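Local coordinates for ferrous iron uptake transporter protein B (Streptococcus thermophilus, PDB 3TAH) that probably drives GTP-dependent uptake of ferrous iron across the cell membrane, this chain being its cytosolic nucleotide-binding G-protein domain, at residues Thr4-Ile9 / Leu51-Leu56; Asp82-Val87 / Ile108-Ala113. The protein carries 1 engineered substitution. All coordinates share one frame; numbering follows the deposited sequence.

How the interactions relate
Both interactions are parallel strand pairs of one mixed sheet, and strands 4-10 and 83-89 lie next to each other in it, so interaction 1 continues directly into interaction 2; their centres are about 9 Å apart. A backbone contact from A7 O to L85 N, 2.7 Å, joins them, as does packing of L8 on V87. Both are core contacts that become less buried at their starting ends. Interaction 1 differs in bringing the carboxylates of E5 and E52 together, and carries D55 near its far end, toward the nucleotide site. Interaction 2 belongs to a beta-alpha-beta unit and is mostly aliphatic, its polar groups being bound by a water, a helix and the neighbouring strand.

Interaction 1 (Thr4-Ile9 / Leu51-Leu56); sequences TEIALI and LEIQDL
Parallel pairing of strand 4-10, which runs into the P-loop, with strand 51-55 brings T4-I9 alongside L51-L56 near the middle of the G-domain sheet. E52 N donates to T4 O and I6 N to E52 O (2.8 Å), both nearly straight; Q54 N to I6 O and L8 N to Q54 O continue the pattern, and a weak bond from L56 N to L8 O (3.0 Å) ends it where the strand gives way to loop. On the face carrying I6, L8 and I53, branched aliphatic chains suit a buried surface: I53 CD1 meets I6 CB, while its CG2 touches L8 CB at 3.7 Å. In the G-protein fold this strand end leads to the nucleotide, and D55 has been seen to bind magnesium in another structure of this protein; here its OD1 forms a salt bridge with K16 of the P-loop. The face bearing E5, A7 and Q54 is more polar at its start. The acid chains of E5 and E52 run alongside each other in the same direction, with carboxylate planes 76° apart and E5 OE2 2.7 Å from E52 OE2; such closeness would be expected to raise the pKa of one of them, so one acid may carry a proton. E5 reaches across because its chain bends at chi2 (73°), whereas E52 runs extended. Farther along, the small A7 lets L56 CD1 approach its CB at 3.9 Å, and Q54 NE2 meets a lone pair of D55 O within the plane of that carbonyl, in a nearly straight bond of 3.0 Å. Y75 of helix 67-77 covers E5, Q54 and L56.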
ATOM      1  N   THR A   4      -1.783  14.673 -12.697  1.00 27.53           N
ATOM      2  CA  THR A   4      -1.529  13.300 -12.217  1.00 22.55           C
ATOM      3  C   THR A   4      -1.301  13.405 -10.704  1.00 20.74           C
ATOM      4  O   THR A   4      -0.395  14.098 -10.260  1.00 19.67           O
ATOM      5  CB  THR A   4      -0.364  12.612 -12.932  1.00 22.59           C
ATOM      6  OG1 THR A   4      -0.668  12.481 -14.318  1.00 21.88           O
ATOM      7  CG2 THR A   4      -0.148  11.197 -12.395  1.00 21.08           C
ATOM      8  N   GLU A   5      -2.145  12.737  -9.923  1.00 19.32           N
ATOM      9  CA  GLU A   5      -2.080  12.784  -8.469  1.00 19.20           C
ATOM     10  C   GLU A   5      -1.341  11.555  -7.972  1.00 18.04           C
ATOM     11  O   GLU A   5      -1.807  10.431  -8.185  1.00 16.20           O
ATOM     12  CB  GLU A   5      -3.484  12.791  -7.883  1.00 20.32           C
ATOM     13  CG  GLU A   5      -3.545  13.256  -6.459  1.00 25.26           C
ATOM     14  CD  GLU A   5      -3.327  14.751  -6.323  1.00 28.81           C
ATOM     15  OE1 GLU A   5      -3.085  15.206  -5.194  1.00 33.68           O
ATOM     16  OE2 GLU A   5      -3.398  15.469  -7.344  1.00 34.52           O
ATOM     17  N   ILE A   6      -0.211  11.793  -7.316  1.00 17.05           N
ATOM     18  CA  ILE A   6       0.659  10.745  -6.822  1.00 17.61           C
ATOM     19  C   ILE A   6       0.615  10.752  -5.298  1.00 16.51           C
ATOM     20  O   ILE A   6       1.080  11.705  -4.675  1.00 17.24           O
ATOM     21  CB  ILE A   6       2.107  10.930  -7.316  1.00 17.97           C
ATOM     22  CG1 ILE A   6       2.155  10.954  -8.851  1.00 18.70           C
ATOM     23  CG2 ILE A   6       2.995   9.817  -6.755  1.00 19.96           C
ATOM     24  CD1 ILE A   6       3.527  11.177  -9.468  1.00 16.29           C
ATOM     25  N   ALA A   7       0.071   9.686  -4.706  1.00 14.55           N
ATOM     26  CA  ALA A   7       0.010   9.554  -3.251  1.00 15.23           C
ATOM     27  C   ALA A   7       1.346   9.039  -2.709  1.00 14.57           C
ATOM     28  O   ALA A   7       1.748   7.934  -3.045  1.00 16.06           O
ATOM     29  CB  ALA A   7      -1.138   8.606  -2.828  1.00 15.73           C
ATOM     30  N   LEU A   8       2.012   9.831  -1.876  1.00 13.30           N
ATOM     31  CA  LEU A   8       3.291   9.468  -1.255  1.00 13.56           C
ATOM     32  C   LEU A   8       3.025   8.894   0.137  1.00 12.61           C
ATOM     33  O   LEU A   8       2.435   9.565   0.982  1.00 15.84           O
ATOM     34  CB  LEU A   8       4.186  10.705  -1.170  1.00 13.29           C
ATOM     35  CG  LEU A   8       5.629  10.521  -0.728  1.00 13.13           C
ATOM     36  CD1 LEU A   8       6.409   9.849  -1.832  1.00 13.45           C
ATOM     37  CD2 LEU A   8       6.259  11.859  -0.364  1.00 14.43           C
ATOM     38  N   ILE A   9       3.451   7.656   0.386  1.00 12.84           N
ATOM     39  CA  ILE A   9       3.225   7.028   1.673  1.00 12.90           C
ATOM     40  C   ILE A   9       4.313   6.008   2.018  1.00 13.97           C
ATOM     41  O   ILE A   9       4.922   5.381   1.150  1.00 15.08           O
ATOM     42  CB  ILE A   9       1.794   6.396   1.736  1.00 15.07           C
ATOM     43  CG1 ILE A   9       1.456   5.897   3.141  1.00 18.32           C
ATOM     44  CG2 ILE A   9       1.646   5.280   0.723  1.00 17.72           C
ATOM     45  CD1 ILE A   9      -0.031   5.577   3.310  1.00 17.92           C
ATOM     46  N   LEU A  51       2.427  17.230 -12.191  1.00 21.76           N
ATOM     47  CA  LEU A  51       2.345  16.161 -11.200  1.00 20.23           C
ATOM     48  C   LEU A  51       2.148  16.745  -9.810  1.00 20.13           C
ATOM     49  O   LEU A  51       2.904  17.634  -9.390  1.00 20.90           O
ATOM     50  CB  LEU A  51       3.624  15.320 -11.201  1.00 19.22           C
ATOM     51  CG  LEU A  51       4.156  14.785 -12.530  1.00 19.37           C
ATOM     52  CD1 LEU A  51       5.422  13.976 -12.261  1.00 21.36           C
ATOM     53  CD2 LEU A  51       3.133  13.957 -13.284  1.00 20.41           C
ATOM     54  N   GLU A  52       1.145  16.254  -9.085  1.00 18.70           N
ATOM     55  CA  GLU A  52       0.947  16.681  -7.702  1.00 17.96           C
ATOM     56  C   GLU A  52       1.220  15.529  -6.743  1.00 17.93           C
ATOM     57  O   GLU A  52       0.735  14.415  -6.956  1.00 19.30           O
ATOM     58  CB  GLU A  52      -0.469  17.184  -7.489  1.00 18.77           C
ATOM     59  CG  GLU A  52      -0.717  17.733  -6.091  1.00 21.81           C
ATOM     60  CD  GLU A  52      -2.007  18.533  -6.007  1.00 23.90           C
ATOM     61  OE1 GLU A  52      -1.970  19.714  -5.606  1.00 27.71           O
ATOM     62  OE2 GLU A  52      -3.059  17.975  -6.353  1.00 27.08           O
ATOM     63  N   ILE A  53       1.985  15.811  -5.697  1.00 16.87           N
ATOM     64  CA  ILE A  53       2.278  14.842  -4.651  1.00 16.80           C
ATOM     65  C   ILE A  53       1.309  15.099  -3.504  1.00 17.59           C
ATOM     66  O   ILE A  53       1.287  16.191  -2.921  1.00 18.19           O
ATOM     67  CB  ILE A  53       3.730  14.957  -4.149  1.00 15.23           C
ATOM     68  CG1 ILE A  53       4.717  14.892  -5.327  1.00 15.38           C
ATOM     69  CG2 ILE A  53       4.035  13.902  -3.119  1.00 13.99           C
ATOM     70  CD1 ILE A  53       4.590  13.696  -6.219  1.00 14.67           C
ATOM     71  N   GLN A  54       0.493  14.098  -3.200  1.00 17.58           N
ATOM     72  CA  GLN A  54      -0.340  14.126  -2.021  1.00 17.70           C
ATOM     73  C   GLN A  54       0.430  13.373  -0.958  1.00 18.35           C
ATOM     74  O   GLN A  54       0.530  12.134  -1.023  1.00 17.82           O
ATOM     75  CB  GLN A  54      -1.701  13.455  -2.271  1.00 17.99           C
ATOM     76  CG  GLN A  54      -2.617  13.445  -1.045  1.00 19.51           C
ATOM     77  CD  GLN A  54      -2.926  14.836  -0.552  1.00 21.04           C
ATOM     78  OE1 GLN A  54      -3.609  15.579  -1.231  1.00 22.39           O
ATOM     79  NE2 GLN A  54      -2.414  15.196   0.628  1.00 19.60           N
ATOM     80  N   ASP A  55       0.988  14.095   0.010  1.00 17.71           N
ATOM     81  CA  ASP A  55       1.611  13.433   1.139  1.00 19.00           C
ATOM     82  C   ASP A  55       0.493  12.762   1.938  1.00 19.48           C
ATOM     83  O   ASP A  55      -0.651  13.249   1.985  1.00 20.33           O
ATOM     84  CB  ASP A  55       2.415  14.402   2.009  1.00 20.02           C
ATOM     85  CG  ASP A  55       3.314  13.695   3.005  1.00 21.90           C
ATOM     86  OD1 ASP A  55       3.988  12.712   2.630  1.00 24.06           O
ATOM     87  OD2 ASP A  55       3.348  14.131   4.171  1.00 24.69           O
ATOM     88  N   LEU A  56       0.827  11.621   2.524  1.00 17.86           N
ATOM     89  CA  LEU A  56      -0.072  10.909   3.412  1.00 17.41           C
ATOM     90  C   LEU A  56       0.702  10.647   4.692  1.00 18.39           C
ATOM     91  O   LEU A  56       1.931  10.558   4.649  1.00 17.22           O
ATOM     92  CB  LEU A  56      -0.564   9.615   2.763  1.00 17.35           C
ATOM     93  CG  LEU A  56      -1.466   9.748   1.540  1.00 17.80           C
ATOM     94  CD1 LEU A  56      -1.831   8.366   0.980  1.00 17.42           C
ATOM     95  CD2 LEU A  56      -2.754  10.518   1.872  1.00 18.23           C
TER

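Interaction 2 (Asp82-Val87 / Ile108-Ala113); sequences DSILNV and IPVTIA
I84 meets V110 and T111 of the parallel neighbouring strand, and I108 and P109 of the loop leading into it; four backbone hydrogen bonds hold the pair. I84 N donates to P109 O in an almost straight bond of 3.0 Å; proline suits that place because only its carbonyl is used. T111 N then binds I84 O, N86 N binds T111 O (2.8 Å), and A113 N binds N86 O. Aliphatic contacts fill the face of I84 and V110: in the I108 conformer described, a second being modelled, the I84 side chain crosses that of I108 at about a right angle, while I84 CB touches V110 CG2 at 4.0 Å. On the other face L85 CD1 rests 3.5 Å from T111 O and also nears A113 CB, the small residue lying under V154 of helix 151-159. Among the polar groups, a water donates to P109 O at 2.8 Å and hydrogen-bonds S83 OG and T111 OG1, tying both strands together. N86, with CG anti to the backbone N (chi1 177°), runs next to the I112 side chain, OD1 near CG1; OD1 binds T100 OG1 and ND2 binds I9 O, so the buried amide is satisfied at both ends. Within the right-handed beta-alpha-beta unit, helix 93-105 connects the strands and packs through L103 on I84, N86 and V110, while V154 also covers L85 and T111, and strand 4-10 flanks 83-89.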
ATOM      1  N   ASP A  82      -3.969   8.700  -8.761  1.00 16.36           N
ATOM      2  CA  ASP A  82      -3.635   7.985  -9.973  1.00 16.76           C
ATOM      3  C   ASP A  82      -2.576   6.924  -9.714  1.00 14.75           C
ATOM      4  O   ASP A  82      -2.593   5.900 -10.366  1.00 13.80           O
ATOM      5  CB  ASP A  82      -3.135   8.953 -11.041  1.00 17.88           C
ATOM      6  CG  ASP A  82      -4.198   9.968 -11.435  1.00 20.06           C
ATOM      7  OD1 ASP A  82      -5.198   9.557 -12.038  1.00 22.94           O
ATOM      8  OD2 ASP A  82      -4.033  11.159 -11.134  1.00 19.64           O
ATOM      9  N   SER A  83      -1.671   7.198  -8.776  1.00 15.12           N
ATOM     10  CA  SER A  83      -0.507   6.361  -8.475  1.00 15.01           C
ATOM     11  C   SER A  83      -0.217   6.405  -6.984  1.00 14.33           C
ATOM     12  O   SER A  83      -0.512   7.402  -6.330  1.00 14.77           O
ATOM     13  CB  SER A  83       0.711   6.912  -9.236  1.00 16.16           C
ATOM     14  OG  SER A  83       1.936   6.679  -8.549  1.00 19.04           O
ATOM     15  N   ILE A  84       0.341   5.321  -6.443  1.00 13.88           N
ATOM     16  CA  ILE A  84       0.899   5.330  -5.093  1.00 14.12           C
ATOM     17  C   ILE A  84       2.418   5.266  -5.245  1.00 13.93           C
ATOM     18  O   ILE A  84       2.912   4.359  -5.906  1.00 14.99           O
ATOM     19  CB  ILE A  84       0.441   4.130  -4.247  1.00 14.08           C
ATOM     20  CG1 ILE A  84      -1.051   4.215  -3.928  1.00 13.28           C
ATOM     21  CG2 ILE A  84       1.209   4.074  -2.919  1.00 13.53           C
ATOM     22  CD1 ILE A  84      -1.577   2.967  -3.213  1.00 14.06           C
ATOM     23  N   LEU A  85       3.135   6.216  -4.640  1.00 14.33           N
ATOM     24  CA  LEU A  85       4.600   6.195  -4.561  1.00 14.85           C
ATOM     25  C   LEU A  85       4.930   5.820  -3.116  1.00 13.47           C
ATOM     26  O   LEU A  85       4.754   6.611  -2.177  1.00 12.82           O
ATOM     27  CB  LEU A  85       5.209   7.541  -4.969  1.00 16.27           C
ATOM     28  CG  LEU A  85       6.740   7.638  -4.953  1.00 19.03           C
ATOM     29  CD1 LEU A  85       7.440   6.538  -5.732  1.00 22.35           C
ATOM     30  CD2 LEU A  85       7.151   9.004  -5.506  1.00 18.93           C
ATOM     31  N   ASN A  86       5.379   4.581  -2.958  1.00 12.55           N
ATOM     32  CA  ASN A  86       5.574   3.947  -1.660  1.00 11.70           C
ATOM     33  C   ASN A  86       7.049   4.078  -1.293  1.00 13.60           C
ATOM     34  O   ASN A  86       7.899   3.474  -1.949  1.00 11.52           O
ATOM     35  CB  ASN A  86       5.094   2.478  -1.752  1.00 12.90           C
ATOM     36  CG  ASN A  86       5.314   1.666  -0.482  1.00 12.42           C
ATOM     37  OD1 ASN A  86       5.419   0.431  -0.540  1.00 13.17           O
ATOM     38  ND2 ASN A  86       5.372   2.331   0.666  1.00 12.60           N
ATOM     39  N   VAL A  87       7.333   4.868  -0.256  1.00 12.20           N
ATOM     40  CA  VAL A  87       8.701   5.049   0.264  1.00 13.06           C
ATOM     41  C   VAL A  87       8.985   3.910   1.247  1.00 12.82           C
ATOM     42  O   VAL A  87       8.278   3.746   2.247  1.00 13.67           O
ATOM     43  CB  VAL A  87       8.887   6.427   0.949  1.00 13.41           C
ATOM     44  CG1 VAL A  87      10.318   6.607   1.465  1.00 14.46           C
ATOM     45  CG2 VAL A  87       8.512   7.545  -0.014  1.00 14.37           C
ATOM     46  N   ILE A 108      -4.704   0.791  -6.631  0.50 16.11           N
ATOM     47  CA  ILE A 108      -4.036   1.943  -7.236  0.50 16.41           C
ATOM     48  C   ILE A 108      -2.581   1.528  -7.433  0.50 15.68           C
ATOM     49  O   ILE A 108      -1.903   1.236  -6.444  0.50 15.23           O
ATOM     50  CB  ILE A 108      -4.069   3.165  -6.348  0.50 16.69           C
ATOM     51  CG1 ILE A 108      -5.510   3.565  -6.050  0.50 17.94           C
ATOM     52  CG2 ILE A 108      -3.333   4.310  -7.028  0.50 16.52           C
ATOM     53  CD1 ILE A 108      -5.603   4.755  -5.159  0.50 17.15           C
ATOM     54  N   PRO A 109      -2.096   1.485  -8.688  1.00 14.95           N
ATOM     55  CA  PRO A 109      -0.741   0.947  -8.947  1.00 15.40           C
ATOM     56  C   PRO A 109       0.350   1.570  -8.096  1.00 14.00           C
ATOM     57  O   PRO A 109       0.410   2.800  -7.974  1.00 15.06           O
ATOM     58  CB  PRO A 109      -0.522   1.257 -10.427  1.00 15.08           C
ATOM     59  CG  PRO A 109      -1.882   1.142 -10.965  1.00 15.80           C
ATOM     60  CD  PRO A 109      -2.750   1.833  -9.967  1.00 16.52           C
ATOM     61  N   VAL A 110       1.172   0.704  -7.515  1.00 13.57           N
ATOM     62  CA  VAL A 110       2.250   1.088  -6.615  1.00 14.05           C
ATOM     63  C   VAL A 110       3.586   1.132  -7.348  1.00 13.75           C
ATOM     64  O   VAL A 110       3.864   0.253  -8.166  1.00 13.30           O
ATOM     65  CB  VAL A 110       2.324   0.088  -5.427  1.00 13.34           C
ATOM     66  CG1 VAL A 110       3.593   0.267  -4.620  1.00 13.06           C
ATOM     67  CG2 VAL A 110       1.064   0.236  -4.560  1.00 15.14           C
ATOM     68  N   THR A 111       4.383   2.172  -7.062  1.00 12.59           N
ATOM     69  CA  THR A 111       5.779   2.295  -7.478  1.00 12.78           C
ATOM     70  C   THR A 111       6.569   2.488  -6.168  1.00 14.31           C
ATOM     71  O   THR A 111       6.167   3.286  -5.322  1.00 14.08           O
ATOM     72  CB  THR A 111       5.995   3.492  -8.410  1.00 13.88           C
ATOM     73  OG1 THR A 111       5.316   3.265  -9.654  1.00 15.26           O
ATOM     74  CG2 THR A 111       7.489   3.727  -8.667  1.00 14.83           C
ATOM     75  N   ILE A 112       7.675   1.769  -5.989  1.00 13.68           N
ATOM     76  CA  ILE A 112       8.439   1.836  -4.733  1.00 12.76           C
ATOM     77  C   ILE A 112       9.697   2.680  -4.893  1.00 12.85           C
ATOM     78  O   ILE A 112      10.453   2.442  -5.830  1.00 14.51           O
ATOM     79  CB  ILE A 112       8.837   0.433  -4.220  1.00 13.12           C
ATOM     80  CG1 ILE A 112       7.609  -0.356  -3.739  1.00 14.73           C
ATOM     81  CG2 ILE A 112       9.866   0.538  -3.087  1.00 10.85           C
ATOM     82  CD1 ILE A 112       7.935  -1.833  -3.340  1.00 15.67           C
ATOM     83  N   ALA A 113       9.898   3.657  -3.995  1.00 13.48           N
ATOM     84  CA  ALA A 113      11.182   4.344  -3.834  1.00 13.11           C
ATOM     85  C   ALA A 113      11.857   3.547  -2.726  1.00 14.39           C
ATOM     86  O   ALA A 113      11.466   3.627  -1.568  1.00 14.11           O
ATOM     87  CB  ALA A 113      11.020   5.822  -3.435  1.00 14.36           C
TER
HETATM   88  O   HOH W   1       2.615   3.953  -9.314  1.00 16.48           O